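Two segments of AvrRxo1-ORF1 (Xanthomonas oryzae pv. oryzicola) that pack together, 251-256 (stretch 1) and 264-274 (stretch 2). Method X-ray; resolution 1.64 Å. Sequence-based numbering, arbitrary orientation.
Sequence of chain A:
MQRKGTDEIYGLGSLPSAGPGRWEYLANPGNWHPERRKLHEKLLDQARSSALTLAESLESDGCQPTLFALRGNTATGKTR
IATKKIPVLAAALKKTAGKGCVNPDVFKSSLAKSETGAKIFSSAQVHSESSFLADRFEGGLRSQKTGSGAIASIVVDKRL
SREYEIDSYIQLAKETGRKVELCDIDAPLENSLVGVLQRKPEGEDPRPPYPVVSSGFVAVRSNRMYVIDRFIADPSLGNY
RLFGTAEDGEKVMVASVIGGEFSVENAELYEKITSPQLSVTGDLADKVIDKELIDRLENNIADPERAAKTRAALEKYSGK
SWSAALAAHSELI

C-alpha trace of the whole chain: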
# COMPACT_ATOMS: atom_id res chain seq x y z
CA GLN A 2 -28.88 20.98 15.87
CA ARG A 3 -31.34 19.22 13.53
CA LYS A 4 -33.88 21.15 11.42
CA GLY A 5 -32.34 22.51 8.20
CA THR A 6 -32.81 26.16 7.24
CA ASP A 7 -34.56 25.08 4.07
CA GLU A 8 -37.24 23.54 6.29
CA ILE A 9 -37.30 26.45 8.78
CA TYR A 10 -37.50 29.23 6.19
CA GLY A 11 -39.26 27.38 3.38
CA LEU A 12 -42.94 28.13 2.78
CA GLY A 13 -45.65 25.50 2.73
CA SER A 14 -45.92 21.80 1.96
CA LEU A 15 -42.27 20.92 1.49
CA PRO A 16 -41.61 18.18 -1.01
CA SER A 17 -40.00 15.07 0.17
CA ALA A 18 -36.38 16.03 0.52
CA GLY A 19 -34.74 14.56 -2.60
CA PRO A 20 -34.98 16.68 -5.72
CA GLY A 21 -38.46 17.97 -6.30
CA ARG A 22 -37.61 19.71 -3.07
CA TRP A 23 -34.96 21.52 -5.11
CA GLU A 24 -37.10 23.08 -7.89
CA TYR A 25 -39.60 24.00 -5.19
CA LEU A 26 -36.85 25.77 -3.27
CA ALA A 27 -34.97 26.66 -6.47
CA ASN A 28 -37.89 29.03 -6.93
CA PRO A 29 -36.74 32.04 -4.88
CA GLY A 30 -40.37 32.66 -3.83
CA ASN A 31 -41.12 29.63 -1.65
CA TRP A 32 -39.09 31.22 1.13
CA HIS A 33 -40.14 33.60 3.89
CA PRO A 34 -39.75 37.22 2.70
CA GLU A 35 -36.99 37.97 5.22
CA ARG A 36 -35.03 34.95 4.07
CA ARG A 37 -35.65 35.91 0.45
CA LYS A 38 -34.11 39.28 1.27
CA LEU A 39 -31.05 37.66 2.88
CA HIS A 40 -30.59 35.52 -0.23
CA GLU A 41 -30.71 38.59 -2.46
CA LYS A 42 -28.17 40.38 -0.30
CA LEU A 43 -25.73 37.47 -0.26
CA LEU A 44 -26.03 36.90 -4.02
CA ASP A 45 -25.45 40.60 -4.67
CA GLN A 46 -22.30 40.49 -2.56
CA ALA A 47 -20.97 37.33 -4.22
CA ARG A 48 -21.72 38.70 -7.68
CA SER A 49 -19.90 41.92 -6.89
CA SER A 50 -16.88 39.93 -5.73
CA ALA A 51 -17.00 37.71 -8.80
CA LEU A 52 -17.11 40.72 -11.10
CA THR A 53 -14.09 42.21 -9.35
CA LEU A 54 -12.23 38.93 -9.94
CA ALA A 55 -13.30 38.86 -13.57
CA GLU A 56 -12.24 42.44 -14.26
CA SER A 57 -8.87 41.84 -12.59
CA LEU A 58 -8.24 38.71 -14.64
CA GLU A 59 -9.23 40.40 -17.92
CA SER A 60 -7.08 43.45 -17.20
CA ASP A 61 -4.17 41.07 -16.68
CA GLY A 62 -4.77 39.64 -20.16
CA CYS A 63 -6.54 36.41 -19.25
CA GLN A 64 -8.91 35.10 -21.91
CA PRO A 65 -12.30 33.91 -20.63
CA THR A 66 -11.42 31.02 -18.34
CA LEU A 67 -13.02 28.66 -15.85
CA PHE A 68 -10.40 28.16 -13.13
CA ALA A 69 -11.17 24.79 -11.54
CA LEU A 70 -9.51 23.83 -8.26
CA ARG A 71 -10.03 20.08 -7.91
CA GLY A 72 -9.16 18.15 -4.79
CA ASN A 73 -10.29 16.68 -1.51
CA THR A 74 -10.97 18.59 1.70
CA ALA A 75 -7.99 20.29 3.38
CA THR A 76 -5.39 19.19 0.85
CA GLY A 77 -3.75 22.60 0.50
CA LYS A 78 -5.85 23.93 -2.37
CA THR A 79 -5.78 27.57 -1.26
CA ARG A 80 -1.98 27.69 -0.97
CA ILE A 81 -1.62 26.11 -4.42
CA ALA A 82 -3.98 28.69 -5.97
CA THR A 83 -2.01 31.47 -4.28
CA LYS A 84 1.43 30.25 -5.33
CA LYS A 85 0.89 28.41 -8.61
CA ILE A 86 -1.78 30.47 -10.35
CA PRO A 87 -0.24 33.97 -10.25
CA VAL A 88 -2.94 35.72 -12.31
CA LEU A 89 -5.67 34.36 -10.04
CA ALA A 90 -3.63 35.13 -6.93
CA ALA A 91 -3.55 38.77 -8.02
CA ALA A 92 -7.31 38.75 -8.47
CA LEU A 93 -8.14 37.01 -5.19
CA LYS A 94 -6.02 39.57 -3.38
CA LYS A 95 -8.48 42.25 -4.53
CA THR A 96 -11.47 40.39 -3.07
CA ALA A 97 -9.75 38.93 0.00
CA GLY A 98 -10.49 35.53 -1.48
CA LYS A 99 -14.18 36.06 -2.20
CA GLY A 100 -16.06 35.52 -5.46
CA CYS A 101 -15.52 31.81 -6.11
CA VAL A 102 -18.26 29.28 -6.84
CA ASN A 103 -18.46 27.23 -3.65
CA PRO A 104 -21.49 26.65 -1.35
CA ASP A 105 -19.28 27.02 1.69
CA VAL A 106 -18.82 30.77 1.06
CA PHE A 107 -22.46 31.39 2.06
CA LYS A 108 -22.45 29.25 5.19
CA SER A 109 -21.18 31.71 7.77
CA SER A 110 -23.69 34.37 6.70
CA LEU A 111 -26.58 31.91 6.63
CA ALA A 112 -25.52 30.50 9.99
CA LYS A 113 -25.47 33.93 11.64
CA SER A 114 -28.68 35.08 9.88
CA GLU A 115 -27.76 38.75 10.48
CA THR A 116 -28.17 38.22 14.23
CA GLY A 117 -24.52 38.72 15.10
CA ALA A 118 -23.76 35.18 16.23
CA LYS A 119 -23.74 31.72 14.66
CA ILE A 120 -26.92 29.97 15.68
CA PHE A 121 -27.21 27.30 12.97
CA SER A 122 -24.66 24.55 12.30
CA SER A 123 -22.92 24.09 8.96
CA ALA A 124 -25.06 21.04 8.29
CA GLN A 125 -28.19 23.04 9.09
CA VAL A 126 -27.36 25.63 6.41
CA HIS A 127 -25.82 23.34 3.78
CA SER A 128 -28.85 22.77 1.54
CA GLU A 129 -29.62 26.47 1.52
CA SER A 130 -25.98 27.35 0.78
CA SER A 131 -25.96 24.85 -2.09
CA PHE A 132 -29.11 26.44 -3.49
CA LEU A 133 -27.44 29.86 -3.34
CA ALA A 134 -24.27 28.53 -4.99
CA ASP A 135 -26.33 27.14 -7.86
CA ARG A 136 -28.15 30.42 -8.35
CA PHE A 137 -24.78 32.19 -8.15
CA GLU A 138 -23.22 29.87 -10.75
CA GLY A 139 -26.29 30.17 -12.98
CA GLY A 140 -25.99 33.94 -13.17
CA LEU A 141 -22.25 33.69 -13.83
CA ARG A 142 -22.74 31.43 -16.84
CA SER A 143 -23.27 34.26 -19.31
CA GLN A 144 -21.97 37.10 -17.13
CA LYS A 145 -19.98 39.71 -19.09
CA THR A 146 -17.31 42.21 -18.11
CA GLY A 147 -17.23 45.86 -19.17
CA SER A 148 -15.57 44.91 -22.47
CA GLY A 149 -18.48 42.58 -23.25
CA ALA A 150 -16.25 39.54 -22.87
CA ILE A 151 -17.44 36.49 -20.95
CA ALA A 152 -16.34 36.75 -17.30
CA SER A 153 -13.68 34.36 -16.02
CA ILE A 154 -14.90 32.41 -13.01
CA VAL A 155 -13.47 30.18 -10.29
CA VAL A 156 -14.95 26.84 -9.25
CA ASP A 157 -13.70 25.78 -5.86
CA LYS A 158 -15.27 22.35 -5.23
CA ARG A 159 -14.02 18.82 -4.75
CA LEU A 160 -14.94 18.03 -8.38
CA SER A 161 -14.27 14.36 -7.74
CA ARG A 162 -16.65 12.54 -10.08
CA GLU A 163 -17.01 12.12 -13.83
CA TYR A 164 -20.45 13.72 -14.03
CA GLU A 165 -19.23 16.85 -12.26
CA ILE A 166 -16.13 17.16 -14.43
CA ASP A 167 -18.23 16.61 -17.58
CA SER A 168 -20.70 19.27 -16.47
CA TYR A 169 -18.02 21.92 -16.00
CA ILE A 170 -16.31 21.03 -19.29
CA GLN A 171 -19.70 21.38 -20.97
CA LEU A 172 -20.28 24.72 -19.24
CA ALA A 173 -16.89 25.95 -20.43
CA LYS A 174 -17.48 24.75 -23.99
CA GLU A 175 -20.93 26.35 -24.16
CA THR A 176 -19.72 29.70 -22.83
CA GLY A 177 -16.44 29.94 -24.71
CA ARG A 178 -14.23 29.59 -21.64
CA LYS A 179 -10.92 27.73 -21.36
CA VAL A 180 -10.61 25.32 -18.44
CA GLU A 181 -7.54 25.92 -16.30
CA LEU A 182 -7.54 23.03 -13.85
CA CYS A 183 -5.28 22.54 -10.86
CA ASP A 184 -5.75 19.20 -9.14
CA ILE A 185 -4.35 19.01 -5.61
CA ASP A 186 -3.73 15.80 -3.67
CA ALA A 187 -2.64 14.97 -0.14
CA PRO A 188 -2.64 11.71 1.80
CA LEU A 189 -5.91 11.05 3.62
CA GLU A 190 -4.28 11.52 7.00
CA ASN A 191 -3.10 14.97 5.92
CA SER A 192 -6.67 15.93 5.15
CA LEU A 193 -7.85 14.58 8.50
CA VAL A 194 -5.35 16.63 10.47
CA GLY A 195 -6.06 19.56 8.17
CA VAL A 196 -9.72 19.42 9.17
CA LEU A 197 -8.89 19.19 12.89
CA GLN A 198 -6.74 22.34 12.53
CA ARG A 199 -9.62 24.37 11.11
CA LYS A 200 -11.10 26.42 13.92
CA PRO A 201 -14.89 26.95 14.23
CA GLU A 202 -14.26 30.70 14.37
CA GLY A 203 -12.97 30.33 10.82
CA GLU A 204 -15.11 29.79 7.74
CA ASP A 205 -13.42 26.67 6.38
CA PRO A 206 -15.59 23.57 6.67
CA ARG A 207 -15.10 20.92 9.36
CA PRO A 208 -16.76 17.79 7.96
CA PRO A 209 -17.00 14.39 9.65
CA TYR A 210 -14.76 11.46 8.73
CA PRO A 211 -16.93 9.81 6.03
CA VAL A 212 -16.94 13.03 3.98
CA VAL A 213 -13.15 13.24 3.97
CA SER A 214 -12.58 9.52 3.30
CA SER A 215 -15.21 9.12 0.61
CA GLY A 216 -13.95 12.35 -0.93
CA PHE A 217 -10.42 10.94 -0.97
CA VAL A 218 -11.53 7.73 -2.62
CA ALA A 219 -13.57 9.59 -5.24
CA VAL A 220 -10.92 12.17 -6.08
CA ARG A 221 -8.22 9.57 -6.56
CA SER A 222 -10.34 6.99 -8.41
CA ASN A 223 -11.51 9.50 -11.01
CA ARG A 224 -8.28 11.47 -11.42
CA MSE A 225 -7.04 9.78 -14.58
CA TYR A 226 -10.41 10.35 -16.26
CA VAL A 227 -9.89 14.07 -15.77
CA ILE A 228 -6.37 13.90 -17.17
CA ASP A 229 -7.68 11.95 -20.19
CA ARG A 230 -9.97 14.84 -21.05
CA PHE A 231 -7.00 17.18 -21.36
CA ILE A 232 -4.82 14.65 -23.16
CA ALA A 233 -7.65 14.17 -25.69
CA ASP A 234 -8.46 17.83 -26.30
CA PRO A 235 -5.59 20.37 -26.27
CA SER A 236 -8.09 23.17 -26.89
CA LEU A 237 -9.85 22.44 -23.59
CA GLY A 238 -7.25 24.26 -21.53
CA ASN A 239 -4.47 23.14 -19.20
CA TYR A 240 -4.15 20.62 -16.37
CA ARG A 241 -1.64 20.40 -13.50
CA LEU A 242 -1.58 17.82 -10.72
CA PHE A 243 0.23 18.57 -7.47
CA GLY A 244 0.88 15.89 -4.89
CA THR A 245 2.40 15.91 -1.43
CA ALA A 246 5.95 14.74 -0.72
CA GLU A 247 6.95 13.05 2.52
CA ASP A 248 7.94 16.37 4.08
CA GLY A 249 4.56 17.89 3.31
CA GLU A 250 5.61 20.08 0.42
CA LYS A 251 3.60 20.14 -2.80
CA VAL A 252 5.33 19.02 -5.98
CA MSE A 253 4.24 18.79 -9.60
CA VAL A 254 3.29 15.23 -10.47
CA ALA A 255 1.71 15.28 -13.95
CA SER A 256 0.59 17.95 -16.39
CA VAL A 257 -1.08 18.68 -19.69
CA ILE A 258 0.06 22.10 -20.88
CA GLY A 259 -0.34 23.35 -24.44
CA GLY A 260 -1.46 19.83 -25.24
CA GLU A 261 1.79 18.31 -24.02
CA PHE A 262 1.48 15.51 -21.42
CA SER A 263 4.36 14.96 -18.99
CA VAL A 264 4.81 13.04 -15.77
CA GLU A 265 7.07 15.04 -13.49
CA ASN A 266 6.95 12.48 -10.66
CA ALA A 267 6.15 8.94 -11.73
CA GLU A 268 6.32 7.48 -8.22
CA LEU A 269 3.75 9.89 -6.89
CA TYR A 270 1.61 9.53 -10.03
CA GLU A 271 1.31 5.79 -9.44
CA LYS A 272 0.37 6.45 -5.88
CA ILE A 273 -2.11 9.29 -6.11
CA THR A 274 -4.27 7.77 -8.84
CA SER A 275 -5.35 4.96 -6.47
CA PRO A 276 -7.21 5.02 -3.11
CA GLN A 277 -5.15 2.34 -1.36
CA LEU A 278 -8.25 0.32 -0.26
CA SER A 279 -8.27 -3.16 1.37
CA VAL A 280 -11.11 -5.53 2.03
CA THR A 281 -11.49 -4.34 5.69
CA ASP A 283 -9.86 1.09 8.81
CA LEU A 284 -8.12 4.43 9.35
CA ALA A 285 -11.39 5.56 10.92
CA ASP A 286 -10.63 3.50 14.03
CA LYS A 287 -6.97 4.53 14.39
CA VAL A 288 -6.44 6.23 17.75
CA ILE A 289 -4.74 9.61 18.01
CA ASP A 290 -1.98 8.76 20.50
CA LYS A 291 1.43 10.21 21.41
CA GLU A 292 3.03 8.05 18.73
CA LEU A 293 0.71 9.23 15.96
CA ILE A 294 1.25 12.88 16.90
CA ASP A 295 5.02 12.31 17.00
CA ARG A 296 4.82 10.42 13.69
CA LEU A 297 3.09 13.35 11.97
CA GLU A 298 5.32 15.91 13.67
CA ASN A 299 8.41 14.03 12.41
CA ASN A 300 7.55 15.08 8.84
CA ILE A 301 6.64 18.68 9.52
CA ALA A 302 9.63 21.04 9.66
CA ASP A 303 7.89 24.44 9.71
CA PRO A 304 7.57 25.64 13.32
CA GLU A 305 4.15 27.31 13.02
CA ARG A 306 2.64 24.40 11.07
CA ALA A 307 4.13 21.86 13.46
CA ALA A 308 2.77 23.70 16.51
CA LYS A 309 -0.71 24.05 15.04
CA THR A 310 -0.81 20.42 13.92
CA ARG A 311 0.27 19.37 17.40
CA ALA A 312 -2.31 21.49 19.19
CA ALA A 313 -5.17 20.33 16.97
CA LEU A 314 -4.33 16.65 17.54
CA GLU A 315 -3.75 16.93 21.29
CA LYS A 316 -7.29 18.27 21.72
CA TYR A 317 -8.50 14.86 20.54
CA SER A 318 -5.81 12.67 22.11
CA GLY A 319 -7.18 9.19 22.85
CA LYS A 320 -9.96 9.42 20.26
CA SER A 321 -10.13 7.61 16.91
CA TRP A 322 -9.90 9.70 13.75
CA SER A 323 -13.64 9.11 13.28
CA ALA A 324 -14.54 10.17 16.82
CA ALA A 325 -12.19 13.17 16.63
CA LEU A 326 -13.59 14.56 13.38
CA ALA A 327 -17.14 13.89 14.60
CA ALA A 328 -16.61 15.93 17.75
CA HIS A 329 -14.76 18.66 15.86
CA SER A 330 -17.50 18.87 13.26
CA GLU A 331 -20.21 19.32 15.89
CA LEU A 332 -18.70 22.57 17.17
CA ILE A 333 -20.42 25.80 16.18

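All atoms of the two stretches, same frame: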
# COMPACT_ATOMS: atom_id res chain seq x y z
N LYS A 251 4.27 20.48 -1.55
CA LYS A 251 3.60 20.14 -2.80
C LYS A 251 4.59 20.13 -3.95
O LYS A 251 5.45 21.01 -4.07
CB LYS A 251 2.50 21.16 -3.08
CG LYS A 251 1.30 21.05 -2.13
CD LYS A 251 0.60 19.72 -2.33
CE LYS A 251 -0.75 19.69 -1.65
NZ LYS A 251 -0.62 19.54 -0.16
N VAL A 252 4.45 19.13 -4.82
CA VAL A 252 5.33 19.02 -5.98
C VAL A 252 4.47 18.70 -7.19
O VAL A 252 3.41 18.08 -7.05
CB VAL A 252 6.40 17.94 -5.79
CG1 VAL A 252 7.34 18.29 -4.65
CG2 VAL A 252 5.74 16.62 -5.50
N MSE A 253 4.94 19.11 -8.36
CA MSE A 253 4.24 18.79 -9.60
C MSE A 253 4.39 17.31 -9.89
O MSE A 253 5.49 16.75 -9.80
CB MSE A 253 4.84 19.58 -10.75
CG MSE A 253 4.21 19.26 -12.06
SE MSE A 253 2.65 20.36 -12.31
CE MSE A 253 3.47 22.17 -12.36
N VAL A 254 3.28 16.67 -10.27
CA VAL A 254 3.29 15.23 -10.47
C VAL A 254 3.01 14.87 -11.93
O VAL A 254 3.69 14.02 -12.50
CB VAL A 254 2.27 14.56 -9.55
CG1 VAL A 254 2.12 13.07 -9.90
CG2 VAL A 254 2.72 14.69 -8.10
N ALA A 255 2.01 15.51 -12.52
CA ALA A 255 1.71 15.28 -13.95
C ALA A 255 1.08 16.55 -14.49
O ALA A 255 0.55 17.36 -13.74
CB ALA A 255 0.76 14.08 -14.14
N SER A 256 1.11 16.73 -15.81
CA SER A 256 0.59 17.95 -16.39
C SER A 256 0.20 17.80 -17.84
O SER A 256 0.78 17.00 -18.58
CB SER A 256 1.60 19.10 -16.25
OG SER A 256 2.81 18.82 -16.95
N VAL A 264 4.95 13.54 -17.13
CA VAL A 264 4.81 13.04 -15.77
C VAL A 264 6.05 13.44 -15.01
O VAL A 264 7.09 12.79 -15.11
CB VAL A 264 4.64 11.52 -15.74
CG1 VAL A 264 4.50 11.02 -14.28
CG2 VAL A 264 3.41 11.12 -16.53
N GLU A 265 5.94 14.52 -14.25
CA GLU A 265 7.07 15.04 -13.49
C GLU A 265 7.49 14.17 -12.31
O GLU A 265 8.65 14.22 -11.89
CB GLU A 265 6.77 16.47 -13.02
CG GLU A 265 6.66 17.50 -14.16
CD GLU A 265 5.30 17.54 -14.82
OE1 GLU A 265 5.14 18.27 -15.83
OE2 GLU A 265 4.37 16.87 -14.32
N ASN A 266 6.57 13.38 -11.75
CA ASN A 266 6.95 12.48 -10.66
C ASN A 266 6.18 11.18 -10.77
O ASN A 266 5.05 11.06 -10.29
CB ASN A 266 6.69 13.14 -9.30
CG ASN A 266 7.32 12.38 -8.14
OD1 ASN A 266 7.15 11.17 -8.00
ND2 ASN A 266 8.04 13.11 -7.29
N ALA A 267 6.80 10.21 -11.44
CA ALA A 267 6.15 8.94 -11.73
C ALA A 267 5.78 8.13 -10.50
O ALA A 267 4.74 7.48 -10.48
CB ALA A 267 7.03 8.10 -12.65
N GLU A 268 6.61 8.19 -9.46
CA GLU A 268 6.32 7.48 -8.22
C GLU A 268 5.04 7.99 -7.59
O GLU A 268 4.15 7.23 -7.23
CB GLU A 268 7.46 7.68 -7.22
CG GLU A 268 7.22 7.00 -5.88
CD GLU A 268 8.44 7.04 -4.98
OE1 GLU A 268 9.32 7.91 -5.19
OE2 GLU A 268 8.53 6.18 -4.07
N LEU A 269 4.96 9.31 -7.44
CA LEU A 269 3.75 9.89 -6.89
C LEU A 269 2.54 9.66 -7.79
O LEU A 269 1.44 9.47 -7.29
CB LEU A 269 3.93 11.38 -6.58
CG LEU A 269 4.49 11.74 -5.21
CD1 LEU A 269 4.63 13.25 -5.12
CD2 LEU A 269 3.58 11.20 -4.11
N TYR A 270 2.74 9.69 -9.11
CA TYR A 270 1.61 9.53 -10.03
C TYR A 270 0.97 8.16 -9.85
O TYR A 270 -0.26 8.03 -9.82
CB TYR A 270 2.10 9.70 -11.47
CG TYR A 270 1.01 9.88 -12.52
CD1 TYR A 270 -0.07 10.71 -12.30
CD2 TYR A 270 1.10 9.23 -13.74
CE1 TYR A 270 -1.06 10.90 -13.29
CE2 TYR A 270 0.12 9.41 -14.73
CZ TYR A 270 -0.96 10.23 -14.50
OH TYR A 270 -1.91 10.40 -15.48
N GLU A 271 1.81 7.13 -9.72
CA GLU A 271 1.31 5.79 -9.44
C GLU A 271 0.52 5.77 -8.13
O GLU A 271 -0.55 5.17 -8.03
CB GLU A 271 2.48 4.78 -9.41
CG GLU A 271 2.03 3.33 -9.21
CD GLU A 271 3.17 2.33 -9.29
OE1 GLU A 271 4.34 2.76 -9.44
OE2 GLU A 271 2.91 1.11 -9.19
N LYS A 272 1.04 6.44 -7.13
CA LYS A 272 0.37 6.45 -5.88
C LYS A 272 -0.97 7.20 -5.80
O LYS A 272 -1.92 6.73 -5.26
CB LYS A 272 1.36 6.90 -4.80
CG LYS A 272 0.87 6.92 -3.43
CD LYS A 272 1.81 7.67 -2.50
CE LYS A 272 2.92 6.76 -2.02
NZ LYS A 272 2.46 5.34 -1.92
N ILE A 273 -0.98 8.38 -6.37
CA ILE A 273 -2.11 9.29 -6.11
C ILE A 273 -3.24 9.16 -7.13
O ILE A 273 -4.15 9.99 -7.18
CB ILE A 273 -1.64 10.76 -5.90
CG1 ILE A 273 -1.19 11.40 -7.21
CG2 ILE A 273 -0.53 10.82 -4.81
CD1 ILE A 273 -0.75 12.87 -7.06
N THR A 274 -3.18 8.10 -7.93
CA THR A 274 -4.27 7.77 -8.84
C THR A 274 -5.04 6.54 -8.35
O THR A 274 -5.88 5.98 -9.08
CB THR A 274 -3.74 7.53 -10.26
OG1 THR A 274 -2.68 6.58 -10.21
CG2 THR A 274 -3.21 8.83 -10.88

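Stretch 1 is a strand, and stretch 2 enters as a loop and turns into a helix at residues 267-272. The strand and helix axes approach to 7.4 Å and their N-to-C directions differ by 71°, so the helix lies steeply across the strand. Backbones come nearest before the helix starts: the CA atoms of Ala255 and Val264 are 4.2 Å apart, those of Val254 and Asn266 4.6 Å.

Val264 packs against Val254 O: Val264 C is 3.5 Å from it, and Val264 CA, 3.6 Å away, makes a CA-H...O contact (angle at H 124°). Glu265 points its CA-to-CB bond toward the strand and its carboxylate reaches it. Its OE1 accepts a hydrogen bond from Ser256 OG at 2.6 Å, a short distance consistent with a hydroxyl donating to a carboxylate. Its OE2 lies 3.1 Å from Ala255 CA and 3.3 Å from CG of selenomethionine Met253; the 3.3 Å approach of OE2 to Ala255 N has too poor an angle for a hydrogen bond.

Asn266 joins strand to helix. Its N donates to Val254 O (3.0 Å, N-H...O angle 162°), while its side chain caps the helix, OD1 accepting from Leu269 N at 2.9 Å and a nearly linear 172°. The residue thus ties the helix start to the strand.

Within the helix, contacts turn apolar. Leu269 CD1 meets Val252 CG2 at 3.6 Å and Val254 CG2 at 3.8 Å. One turn is closed by Tyr270 N donating to Asn266 O at 2.9 Å; Tyr270 CB lies 3.7 Å from Val254 CG1. Ala255 CB sits over one face of the Tyr270 ring, 4.1 Å from the centroid and 26° off the normal, a CH-pi contact. Just past the helix, Ile273 CD1 reaches Val254 CG1 at 4.0 Å. Val254, whose CA-to-CB bond points away, still contributes the largest covered area, 116 Å² of 464 Å² in total.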